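Local coordinates for putative acetoin utilization protein, acetoin dehydrogenase (Thermus thermophilus, PDB 5AWE) that is of unknown function but joins a pair of CBS domains to an ACT domain and so probably senses small regulatory ligands, at residues A[1-6]-A[89-95]; A[20-24]-A[51-55]; A[133-138]-A[166-170]; A[161-165]-A[187-191]. All coordinates share one frame; numbering follows the deposited sequence.

Contact 1. Residues A[1-6]-A[89-95]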
loop_
_atom_site.group_PDB
_atom_site.type_symbol
_atom_site.label_atom_id
_atom_site.label_comp_id
_atom_site.label_asym_id
_atom_site.label_seq_id
_atom_site.Cartn_x
_atom_site.Cartn_y
_atom_site.Cartn_z
HETATM N N MSE A 1 40.815 -20.312 -12.755
HETATM C CA MSE A 1 39.390 -20.088 -12.399
HETATM C C MSE A 1 39.328 -19.513 -10.993
HETATM O O MSE A 1 39.323 -20.249 -10.007
HETATM C CB MSE A 1 38.610 -21.405 -12.432
HETATM C CG MSE A 1 38.784 -22.212 -13.698
HETATM SE SE MSE A 1 38.033 -23.828 -13.527
HETATM C CE MSE A 1 36.368 -23.352 -13.039
ATOM N N LEU A 2 39.282 -18.194 -10.907
ATOM C CA LEU A 2 39.181 -17.519 -9.626
ATOM C C LEU A 2 37.869 -16.738 -9.545
ATOM O O LEU A 2 37.253 -16.442 -10.566
ATOM C CB LEU A 2 40.367 -16.575 -9.462
ATOM C CG LEU A 2 41.733 -17.248 -9.536
ATOM C CD1 LEU A 2 42.821 -16.206 -9.296
ATOM C CD2 LEU A 2 41.818 -18.359 -8.490
ATOM N N VAL A 3 37.443 -16.411 -8.330
ATOM C CA VAL A 3 36.287 -15.542 -8.145
ATOM C C VAL A 3 36.542 -14.192 -8.817
ATOM O O VAL A 3 35.671 -13.665 -9.517
ATOM C CB VAL A 3 36.001 -15.331 -6.652
ATOM C CG1 VAL A 3 34.838 -14.368 -6.467
ATOM C CG2 VAL A 3 35.699 -16.672 -5.994
ATOM N N ARG A 4 37.749 -13.657 -8.613
ATOM C CA ARG A 4 38.217 -12.445 -9.293
ATOM C C ARG A 4 37.820 -12.361 -10.761
ATOM O O ARG A 4 37.417 -11.305 -11.229
ATOM C CB ARG A 4 39.747 -12.338 -9.216
ATOM C CG ARG A 4 40.294 -11.993 -7.850
ATOM C CD ARG A 4 41.737 -11.485 -7.917
ATOM N NE ARG A 4 42.260 -11.229 -6.577
ATOM C CZ ARG A 4 42.029 -10.118 -5.879
ATOM N NH1 ARG A 4 41.286 -9.145 -6.398
ATOM N NH2 ARG A 4 42.525 -9.984 -4.653
ATOM N N ASP A 5 37.955 -13.464 -11.493
ATOM C CA ASP A 5 37.832 -13.411 -12.943
ATOM C C ASP A 5 36.394 -13.299 -13.394
ATOM O O ASP A 5 36.126 -13.082 -14.580
ATOM C CB ASP A 5 38.451 -14.653 -13.590
ATOM C CG ASP A 5 39.862 -14.901 -13.129
ATOM O OD1 ASP A 5 40.618 -13.917 -12.974
ATOM O OD2 ASP A 5 40.208 -16.081 -12.912
ATOM N N TRP A 6 35.461 -13.459 -12.461
ATOM C CA TRP A 6 34.060 -13.485 -12.842
ATOM C C TRP A 6 33.182 -12.533 -12.042
ATOM O O TRP A 6 32.033 -12.275 -12.423
ATOM C CB TRP A 6 33.541 -14.918 -12.747
ATOM C CG TRP A 6 34.373 -15.853 -13.573
ATOM C CD1 TRP A 6 35.478 -16.553 -13.166
ATOM C CD2 TRP A 6 34.217 -16.127 -14.965
ATOM N NE1 TRP A 6 36.020 -17.238 -14.222
ATOM C CE2 TRP A 6 35.265 -16.997 -15.340
ATOM C CE3 TRP A 6 33.291 -15.724 -15.935
ATOM C CZ2 TRP A 6 35.415 -17.471 -16.642
ATOM C CZ3 TRP A 6 33.440 -16.195 -17.234
ATOM C CH2 TRP A 6 34.496 -17.060 -17.573
ATOM N N GLU A 89 36.593 -15.271 -0.849
ATOM C CA GLU A 89 37.791 -14.484 -1.114
ATOM C C GLU A 89 37.956 -14.312 -2.618
ATOM O O GLU A 89 37.668 -15.222 -3.389
ATOM C CB GLU A 89 39.022 -15.184 -0.537
ATOM C CG GLU A 89 38.734 -16.026 0.699
ATOM C CD GLU A 89 38.164 -17.397 0.353
ATOM O OE1 GLU A 89 38.951 -18.284 -0.044
ATOM O OE2 GLU A 89 36.935 -17.592 0.476
ATOM N N ALA A 90 38.412 -13.137 -3.032
ATOM C CA ALA A 90 38.623 -12.861 -4.447
ATOM C C ALA A 90 39.503 -13.939 -5.095
ATOM O O ALA A 90 39.256 -14.358 -6.228
ATOM C CB ALA A 90 39.268 -11.485 -4.612
ATOM N N ASP A 91 40.517 -14.390 -4.363
ATOM C CA ASP A 91 41.516 -15.302 -4.907
ATOM C C ASP A 91 41.105 -16.753 -4.776
ATOM O O ASP A 91 41.904 -17.647 -5.018
ATOM C CB ASP A 91 42.862 -15.107 -4.203
ATOM C CG ASP A 91 42.832 -15.562 -2.755
ATOM O OD1 ASP A 91 42.347 -16.682 -2.490
ATOM O OD2 ASP A 91 43.297 -14.803 -1.879
ATOM N N ALA A 92 39.864 -16.993 -4.379
ATOM C CA ALA A 92 39.380 -18.358 -4.221
ATOM C C ALA A 92 39.032 -18.975 -5.567
ATOM O O ALA A 92 38.796 -18.263 -6.552
ATOM C CB ALA A 92 38.162 -18.373 -3.322
ATOM N N PRO A 93 39.027 -20.316 -5.642
ATOM C CA PRO A 93 38.679 -20.916 -6.933
ATOM C C PRO A 93 37.205 -20.635 -7.223
ATOM O O PRO A 93 36.380 -20.602 -6.309
ATOM C CB PRO A 93 38.963 -22.407 -6.741
ATOM C CG PRO A 93 38.980 -22.614 -5.263
ATOM C CD PRO A 93 39.427 -21.322 -4.644
ATOM N N LEU A 94 36.886 -20.412 -8.491
ATOM C CA LEU A 94 35.526 -20.124 -8.888
ATOM C C LEU A 94 34.570 -21.130 -8.231
ATOM O O LEU A 94 33.523 -20.735 -7.711
ATOM C CB LEU A 94 35.423 -20.161 -10.422
ATOM C CG LEU A 94 34.109 -19.773 -11.115
ATOM C CD1 LEU A 94 33.123 -20.930 -11.036
ATOM C CD2 LEU A 94 33.531 -18.496 -10.477
ATOM N N GLU A 95 34.955 -22.409 -8.218
ATOM C CA GLU A 95 34.086 -23.495 -7.737
ATOM C C GLU A 95 33.633 -23.327 -6.281
ATOM O O GLU A 95 32.600 -23.871 -5.876
ATOM C CB GLU A 95 34.781 -24.864 -7.880
ATOM C CG GLU A 95 35.288 -25.191 -9.280
ATOM C CD GLU A 95 36.763 -24.855 -9.463
ATOM O OE1 GLU A 95 37.582 -25.790 -9.483
ATOM O OE2 GLU A 95 37.109 -23.659 -9.589
#
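Leu2 and Pro93 form a single backbone bridge, flanked by the bonds Leu94 N to Met1 O and Val3 N to Ala92 O, both 2.9 Å; beyond it the chain 1-6 bends so that Arg4 N reaches Ala90 O, also at 2.9 Å. That last bond lies in the carbonyl plane on a lone pair, whereas Leu94 N stands above the plane of the Met1 carbonyl, 56° out of it. The Arg4 guanidinium lies flat over the methyl of Ala90, whose CB is 3.3 Å from CZ and under the centre of the group; a residue as small as alanine allows so close an approach. Its charged end is bound by Glu113 of strand 108-113. Replacing Arg4 by an alanine would probably uncover the Ala90 methyl and leave Glu113 without its salt-bridge partner. The contact ties the two CBS domains together: the N-terminal run leading to strand 8-9 belongs to the first repeat by sequence, yet packs on the start of helix 94-103 in the second. The branched, apolar Val3 suits this buried side: with CG1 opposite the backbone N (chi1 177°), its CG2 lies 4.0 Å from Ala92 CB. Leu94 CD2 meets Trp6 CD1 at 3.8 Å, the two side chains crossing at about a right angle. The selenomethionine Met1 bends its CE toward the Glu95 carboxylate, which is paired with Arg142 of the second subunit.

Contact 2. Residues A[20-24]-A[51-55]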
loop_
_atom_site.group_PDB
_atom_site.type_symbol
_atom_site.label_atom_id
_atom_site.label_comp_id
_atom_site.label_asym_id
_atom_site.label_seq_id
_atom_site.Cartn_x
_atom_site.Cartn_y
_atom_site.Cartn_z
ATOM N N VAL A 20 14.761 1.547 4.297
ATOM C CA VAL A 20 14.425 0.410 3.455
ATOM C C VAL A 20 13.969 0.847 2.066
ATOM O O VAL A 20 14.390 0.267 1.061
ATOM C CB VAL A 20 13.318 -0.469 4.115
ATOM C CG1 VAL A 20 12.799 -1.510 3.127
ATOM C CG2 VAL A 20 13.884 -1.179 5.341
ATOM N N LEU A 21 13.123 1.872 1.999
ATOM C CA LEU A 21 12.552 2.264 0.713
ATOM C C LEU A 21 13.554 2.973 -0.189
ATOM O O LEU A 21 13.402 2.981 -1.410
ATOM C CB LEU A 21 11.302 3.135 0.914
ATOM C CG LEU A 21 11.331 4.324 1.872
ATOM C CD1 LEU A 21 12.028 5.521 1.229
ATOM C CD2 LEU A 21 9.895 4.679 2.244
ATOM N N GLU A 22 14.585 3.557 0.406
ATOM C CA GLU A 22 15.637 4.170 -0.385
ATOM C C GLU A 22 16.522 3.077 -0.969
ATOM O O GLU A 22 16.941 3.153 -2.124
ATOM C CB GLU A 22 16.477 5.116 0.476
ATOM C CG GLU A 22 16.910 6.387 -0.251
ATOM C CD GLU A 22 17.387 6.126 -1.680
ATOM O OE1 GLU A 22 18.620 6.053 -1.900
ATOM O OE2 GLU A 22 16.525 5.998 -2.583
ATOM N N ALA A 23 16.797 2.051 -0.170
ATOM C CA ALA A 23 17.606 0.931 -0.630
ATOM C C ALA A 23 16.950 0.289 -1.845
ATOM O O ALA A 23 17.619 -0.027 -2.825
ATOM C CB ALA A 23 17.765 -0.089 0.484
ATOM N N ILE A 24 15.633 0.115 -1.779
ATOM C CA ILE A 24 14.886 -0.502 -2.866
ATOM C C ILE A 24 15.074 0.249 -4.176
ATOM O O ILE A 24 15.392 -0.346 -5.206
ATOM C CB ILE A 24 13.374 -0.565 -2.540
ATOM C CG1 ILE A 24 13.135 -1.536 -1.380
ATOM C CG2 ILE A 24 12.586 -0.986 -3.780
ATOM C CD1 ILE A 24 11.681 -1.685 -0.971
ATOM N N ASP A 51 14.251 -9.454 0.545
ATOM C CA ASP A 51 14.298 -8.995 1.934
ATOM C C ASP A 51 13.613 -7.629 2.104
ATOM O O ASP A 51 12.792 -7.444 3.001
ATOM C CB ASP A 51 15.753 -8.876 2.417
ATOM C CG ASP A 51 16.440 -10.225 2.587
ATOM O OD1 ASP A 51 17.669 -10.225 2.823
ATOM O OD2 ASP A 51 15.763 -11.277 2.488
ATOM N N LEU A 52 13.962 -6.677 1.242
ATOM C CA LEU A 52 13.411 -5.331 1.329
ATOM C C LEU A 52 11.906 -5.304 1.050
ATOM O O LEU A 52 11.145 -4.676 1.781
ATOM C CB LEU A 52 14.130 -4.404 0.345
ATOM C CG LEU A 52 15.398 -3.650 0.762
ATOM C CD1 LEU A 52 15.787 -3.957 2.217
ATOM C CD2 LEU A 52 16.518 -4.022 -0.208
ATOM N N LYS A 53 11.491 -5.993 -0.011
ATOM C CA LYS A 53 10.087 -6.060 -0.409
ATOM C C LYS A 53 9.212 -6.791 0.610
ATOM O O LYS A 53 8.095 -6.359 0.890
ATOM C CB LYS A 53 9.961 -6.762 -1.765
ATOM C CG LYS A 53 10.091 -5.860 -2.983
ATOM C CD LYS A 53 11.267 -4.909 -2.893
ATOM C CE LYS A 53 11.388 -4.099 -4.173
ATOM N NZ LYS A 53 11.147 -4.956 -5.369
ATOM N N ASP A 54 9.714 -7.896 1.156
ATOM C CA ASP A 54 8.929 -8.715 2.079
ATOM C C ASP A 54 9.006 -8.212 3.516
ATOM O O ASP A 54 8.484 -8.850 4.433
ATOM C CB ASP A 54 9.391 -10.180 2.036
ATOM C CG ASP A 54 9.010 -10.887 0.738
ATOM O OD1 ASP A 54 8.395 -10.248 -0.146
ATOM O OD2 ASP A 54 9.333 -12.088 0.601
ATOM N N ALA A 55 9.663 -7.071 3.707
ATOM C CA ALA A 55 9.815 -6.490 5.035
ATOM C C ALA A 55 8.463 -6.372 5.725
ATOM O O ALA A 55 7.507 -5.868 5.139
ATOM C CB ALA A 55 10.462 -5.114 4.928
#
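Val20, in the first turn of helix 20-30, faces Leu52 near the end of helix 49-53, and its CG1 meets Leu52 CD1 at 4.0 Å. The two side chains slide past each other in opposite directions, and the same methyl also touches the carbonyl oxygen of Leu52. These are the two helices of the first CBS domain, set side by side in its beta-alpha-beta-beta-alpha core. One turn along, Ala23 offers just a methyl, which allows the longer Leu52 to reach across until its CD2 is 4.2 Å from Ala23 CB. Ile24 carries the rest with both its branches. With CG1 beside the backbone N (chi1 -67°), that branch runs in against Leu52, 3.5 Å from its CB, while CG2, anti to the backbone N, comes within 3.4 Å of Lys53 CE. Lys53 starts away from the first helix, but bends at chi2 and chi4 bring its methylenes back over Ile24. An alanine in place of Ile24 would probably open a gap beside Leu52 and take away the hydrocarbon surface on which the Lys53 methylenes rest. The ammonium of Lys53 pairs with Asp49 and makes a cation-pi contact with Trp66 of the third subunit, which also packs on Ile24. No hydrogen bond joins the two segments, so their fit depends on the shapes of buried apolar groups, and the lysine adds hydrocarbon here while spending its charge elsewhere.

Contact 3. Residues A[133-138]-A[166-170]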
loop_
_atom_site.group_PDB
_atom_site.type_symbol
_atom_site.label_atom_id
_atom_site.label_comp_id
_atom_site.label_asym_id
_atom_site.label_seq_id
_atom_site.Cartn_x
_atom_site.Cartn_y
_atom_site.Cartn_z
ATOM N N VAL A 133 34.789 -22.481 -19.243
ATOM C CA VAL A 133 35.866 -23.424 -18.994
ATOM C C VAL A 133 35.543 -24.837 -19.478
ATOM O O VAL A 133 36.452 -25.628 -19.725
ATOM C CB VAL A 133 36.264 -23.465 -17.491
ATOM C CG1 VAL A 133 36.516 -22.050 -16.991
ATOM C CG2 VAL A 133 35.212 -24.181 -16.665
ATOM N N LEU A 134 34.260 -25.146 -19.635
ATOM C CA LEU A 134 33.857 -26.449 -20.163
ATOM C C LEU A 134 33.621 -26.386 -21.680
ATOM O O LEU A 134 33.418 -27.411 -22.330
ATOM C CB LEU A 134 32.584 -26.941 -19.456
ATOM C CG LEU A 134 32.542 -27.003 -17.916
ATOM C CD1 LEU A 134 31.176 -27.518 -17.474
ATOM C CD2 LEU A 134 33.628 -27.908 -17.371
ATOM N N GLY A 135 33.644 -25.175 -22.236
ATOM C CA GLY A 135 33.569 -25.017 -23.679
ATOM C C GLY A 135 32.189 -25.254 -24.277
ATOM O O GLY A 135 32.076 -25.746 -25.398
ATOM N N LEU A 136 31.138 -24.906 -23.541
ATOM C CA LEU A 136 29.781 -25.247 -23.951
ATOM C C LEU A 136 29.364 -24.426 -25.168
ATOM O O LEU A 136 28.321 -24.672 -25.774
ATOM C CB LEU A 136 28.796 -25.007 -22.793
ATOM C CG LEU A 136 29.141 -25.647 -21.438
ATOM C CD1 LEU A 136 28.021 -25.382 -20.443
ATOM C CD2 LEU A 136 29.370 -27.145 -21.596
ATOM N N LYS A 137 30.187 -23.449 -25.524
ATOM C CA LYS A 137 29.900 -22.595 -26.665
ATOM C C LYS A 137 30.875 -22.809 -27.816
ATOM O O LYS A 137 30.866 -22.047 -28.779
ATOM C CB LYS A 137 29.943 -21.125 -26.245
ATOM C CG LYS A 137 28.673 -20.608 -25.607
ATOM C CD LYS A 137 28.843 -19.159 -25.193
ATOM C CE LYS A 137 27.502 -18.525 -24.842
ATOM N NZ LYS A 137 26.574 -18.478 -26.014
ATOM N N LEU A 138 31.719 -23.833 -27.718
ATOM C CA LEU A 138 32.768 -24.045 -28.714
ATOM C C LEU A 138 32.376 -24.983 -29.845
ATOM O O LEU A 138 33.212 -25.322 -30.688
ATOM C CB LEU A 138 34.037 -24.575 -28.051
ATOM C CG LEU A 138 34.699 -23.641 -27.039
ATOM C CD1 LEU A 138 36.017 -24.253 -26.609
ATOM C CD2 LEU A 138 34.917 -22.253 -27.659
ATOM N N ILE A 166 40.682 -32.321 -26.809
ATOM C CA ILE A 166 39.720 -32.384 -25.718
ATOM C C ILE A 166 39.737 -31.052 -24.975
ATOM O O ILE A 166 40.808 -30.528 -24.636
ATOM C CB ILE A 166 40.092 -33.488 -24.733
ATOM C CG1 ILE A 166 40.119 -34.828 -25.460
ATOM C CG2 ILE A 166 39.112 -33.500 -23.565
ATOM C CD1 ILE A 166 41.055 -35.837 -24.822
ATOM N N VAL A 167 38.552 -30.501 -24.725
ATOM C CA VAL A 167 38.439 -29.234 -23.999
ATOM C C VAL A 167 37.953 -29.431 -22.560
ATOM O O VAL A 167 38.319 -28.667 -21.659
ATOM C CB VAL A 167 37.494 -28.264 -24.744
ATOM C CG1 VAL A 167 37.258 -27.009 -23.923
ATOM C CG2 VAL A 167 38.116 -27.888 -26.082
ATOM N N SER A 168 37.131 -30.459 -22.346
ATOM C CA SER A 168 36.670 -30.774 -20.999
ATOM C C SER A 168 36.074 -32.163 -20.876
ATOM O O SER A 168 35.470 -32.691 -21.811
ATOM C CB SER A 168 35.636 -29.744 -20.525
ATOM O OG SER A 168 34.438 -29.861 -21.267
ATOM N N ILE A 169 36.253 -32.743 -19.695
ATOM C CA ILE A 169 35.693 -34.044 -19.363
ATOM C C ILE A 169 34.940 -33.922 -18.050
ATOM O O ILE A 169 35.460 -33.352 -17.080
ATOM C CB ILE A 169 36.808 -35.107 -19.218
ATOM C CG1 ILE A 169 37.443 -35.372 -20.585
ATOM C CG2 ILE A 169 36.242 -36.398 -18.651
ATOM C CD1 ILE A 169 38.725 -36.178 -20.521
ATOM N N ALA A 170 33.712 -34.439 -18.031
ATOM C CA ALA A 170 32.951 -34.571 -16.792
ATOM C C ALA A 170 32.484 -36.011 -16.575
ATOM O O ALA A 170 32.269 -36.767 -17.544
ATOM C CB ALA A 170 31.759 -33.635 -16.805
#
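The flat group of this contact is the peptide carbonyl of Leu134, met by the hydroxyl of Ser168. Ser168 OG donates to Leu134 O at 2.9 Å, tilted 22° from the carbonyl plane, with a C=O...O angle of 117°. The carbonyl belongs to a Schellman motif, the turn that ends helix 123-133, the last helix of the second CBS domain, while Ser168 lies on strand 165-175, at the margin of the ACT-domain sheet within this chain. The contact is therefore a joint between two kinds of domain. Gly135 suits the motif because its phi is positive, and because the space where a side chain would begin is already taken by Val167 CG1. From Gly135 a type I turn runs to Leu138, closed by Leu138 N to Gly135 O at 3.0 Å. The turn swings Leu138 toward the strand, so that its CD1 packs on Val167 CG1 at 4.0 Å; the valine, branched at CB as many strand residues are, lies against the glycine. Leu134 points away from the strand overall, yet its CB still lies 3.9 Å from Ser168 OG. Its side chain packs on Phe130 of the second subunit, and Val167 O accepts a bond from Thr171 OG1 of that same subunit. A small serine fits such a close approach of chains: its OG sits between the backbone N and the carbonyl carbon (chi1 68°), and from there it reaches Leu134 O while Ser168 CB stays 3.7 Å from that oxygen.

Contact 4. Residues A[161-165]-A[187-191]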
loop_
_atom_site.group_PDB
_atom_site.type_symbol
_atom_site.label_atom_id
_atom_site.label_comp_id
_atom_site.label_asym_id
_atom_site.label_seq_id
_atom_site.Cartn_x
_atom_site.Cartn_y
_atom_site.Cartn_z
ATOM N N VAL A 161 41.357 -39.430 -29.646
ATOM C CA VAL A 161 40.877 -38.119 -30.064
ATOM C C VAL A 161 41.719 -37.412 -31.142
ATOM O O VAL A 161 41.161 -36.868 -32.105
ATOM C CB VAL A 161 40.736 -37.159 -28.857
ATOM C CG1 VAL A 161 40.208 -35.798 -29.333
ATOM C CG2 VAL A 161 39.796 -37.756 -27.821
ATOM N N PRO A 162 43.061 -37.396 -30.999
ATOM C CA PRO A 162 43.874 -36.720 -32.020
ATOM C C PRO A 162 43.478 -37.170 -33.419
ATOM O O PRO A 162 43.068 -38.310 -33.611
ATOM C CB PRO A 162 45.311 -37.111 -31.661
ATOM C CG PRO A 162 45.260 -37.393 -30.200
ATOM C CD PRO A 162 43.903 -38.040 -29.977
ATOM N N PRO A 163 43.623 -36.291 -34.423
ATOM C CA PRO A 163 44.132 -34.913 -34.381
ATOM C C PRO A 163 43.269 -33.873 -33.658
ATOM O O PRO A 163 43.667 -32.700 -33.563
ATOM C CB PRO A 163 44.315 -34.562 -35.856
ATOM C CG PRO A 163 43.254 -35.343 -36.543
ATOM C CD PRO A 163 43.073 -36.625 -35.751
ATOM N N ALA A 164 42.100 -34.280 -33.162
ATOM C CA ALA A 164 41.207 -33.345 -32.472
ATOM C C ALA A 164 41.645 -33.119 -31.024
ATOM O O ALA A 164 42.477 -33.862 -30.496
ATOM C CB ALA A 164 39.766 -33.860 -32.510
ATOM N N ASN A 165 41.074 -32.095 -30.391
ATOM C CA ASN A 165 41.428 -31.723 -29.026
ATOM C C ASN A 165 40.310 -32.022 -28.047
ATOM O O ASN A 165 39.132 -31.966 -28.403
ATOM C CB ASN A 165 41.747 -30.227 -28.939
ATOM C CG ASN A 165 42.965 -29.842 -29.741
ATOM O OD1 ASN A 165 44.100 -30.044 -29.301
ATOM N ND2 ASN A 165 42.741 -29.280 -30.928
ATOM N N GLY A 187 38.062 -29.196 -33.014
ATOM C CA GLY A 187 39.206 -29.060 -33.892
ATOM C C GLY A 187 39.237 -30.063 -35.026
ATOM O O GLY A 187 38.194 -30.513 -35.504
ATOM N N GLU A 188 40.448 -30.416 -35.440
ATOM C CA GLU A 188 40.672 -31.175 -36.657
ATOM C C GLU A 188 40.046 -32.556 -36.608
ATOM O O GLU A 188 40.357 -33.363 -35.727
ATOM C CB GLU A 188 42.173 -31.309 -36.912
ATOM C CG GLU A 188 42.520 -31.953 -38.241
ATOM C CD GLU A 188 43.993 -31.840 -38.569
ATOM O OE1 GLU A 188 44.570 -30.751 -38.344
ATOM O OE2 GLU A 188 44.572 -32.841 -39.048
ATOM N N ASP A 189 39.165 -32.821 -37.565
ATOM C CA ASP A 189 38.600 -34.147 -37.759
ATOM C C ASP A 189 37.850 -34.642 -36.525
ATOM O O ASP A 189 37.842 -35.836 -36.226
ATOM C CB ASP A 189 39.708 -35.139 -38.139
ATOM C CG ASP A 189 39.155 -36.466 -38.621
ATOM O OD1 ASP A 189 38.055 -36.474 -39.211
ATOM O OD2 ASP A 189 39.816 -37.503 -38.406
ATOM N N VAL A 190 37.213 -33.717 -35.815
ATOM C CA VAL A 190 36.404 -34.071 -34.653
ATOM C C VAL A 190 35.345 -35.112 -35.017
ATOM O O VAL A 190 34.935 -35.916 -34.180
ATOM C CB VAL A 190 35.693 -32.828 -34.069
ATOM C CG1 VAL A 190 34.701 -32.257 -35.089
ATOM C CG2 VAL A 190 34.982 -33.196 -32.778
ATOM N N GLU A 191 34.907 -35.101 -36.272
ATOM C CA GLU A 191 33.864 -36.024 -36.711
ATOM C C GLU A 191 34.404 -37.447 -36.662
ATOM O O GLU A 191 33.652 -38.405 -36.507
ATOM C CB GLU A 191 33.412 -35.687 -38.136
ATOM C CG GLU A 191 33.072 -34.213 -38.360
ATOM C CD GLU A 191 34.310 -33.319 -38.393
ATOM O OE1 GLU A 191 35.439 -33.856 -38.347
ATOM O OE2 GLU A 191 34.154 -32.079 -38.465
HETATM O O HOH W 1 42.500 -30.330 -33.366
#
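A loop-to-loop contact, bridged by water, brings Pro163 and Ala164 against Glu188 at one end of the ACT-domain sheet, where the chain enters strand 165-175 and leaves strand 178-186. One water holds the two backbones together: it donates to Pro163 O at 2.6 Å and accepts from Glu188 N at 2.9 Å, so each peptide group is served although neither reaches the other directly. The peptide bond before Pro163 is cis, a form far more accessible to proline than to other residues, and its CB points toward the 187-191 loop. Pro163 CB lies 3.6 Å from Glu188 OE2, and its CG touches the carbonyl oxygen of the same glutamate. The glutamate runs extended with CG opposite the backbone N (chi1 -174°), laying its methylenes across the ring at about a right angle, while the carboxylate stays in an exposed part of the surface. Next along, Asp189 CB meets Pro163 CG at 3.9 Å. Ala164 is small enough to bring its methyl close against the turn, 3.3 Å from Glu188 O and 4.0 Å from Val190 CA. That turn is type II, running from Gly187 to Val190, and Gly187 has backbone angles at which a side chain would be pressed against the preceding carbonyl. Asn165 pairs through its backbone with Val186, where strand 165-175 begins and its antiparallel partner 178-186 ends. Helix 193-199 also packs on the loops: Arg196 binds the Asp189 carboxylate and packs on Pro163, and Val193 rests on Ala164.

Overall arrangement
The four contacts follow the chain from CBS module to ACT domain. Contact 2 is internal to the first CBS domain, and contact 1 joins the two CBS domains; their nearest atoms are about 20 Å apart. Contact 3 takes over where the second CBS domain ends, and touches contact 1 through Met1 CE and Val133 CG2, 3.9 Å apart. The segments of contacts 3 and 4 alternate along the chain, and both contacts use the start of strand 165-175 or the loop leading into it, meeting where Ile166 CG1 packs on Val161 CG2 at 3.8 Å. Contacts 2 and 4 lie farthest apart, about 54 Å between centres, on opposite sides of the chain's centre. All four touch the second subunit.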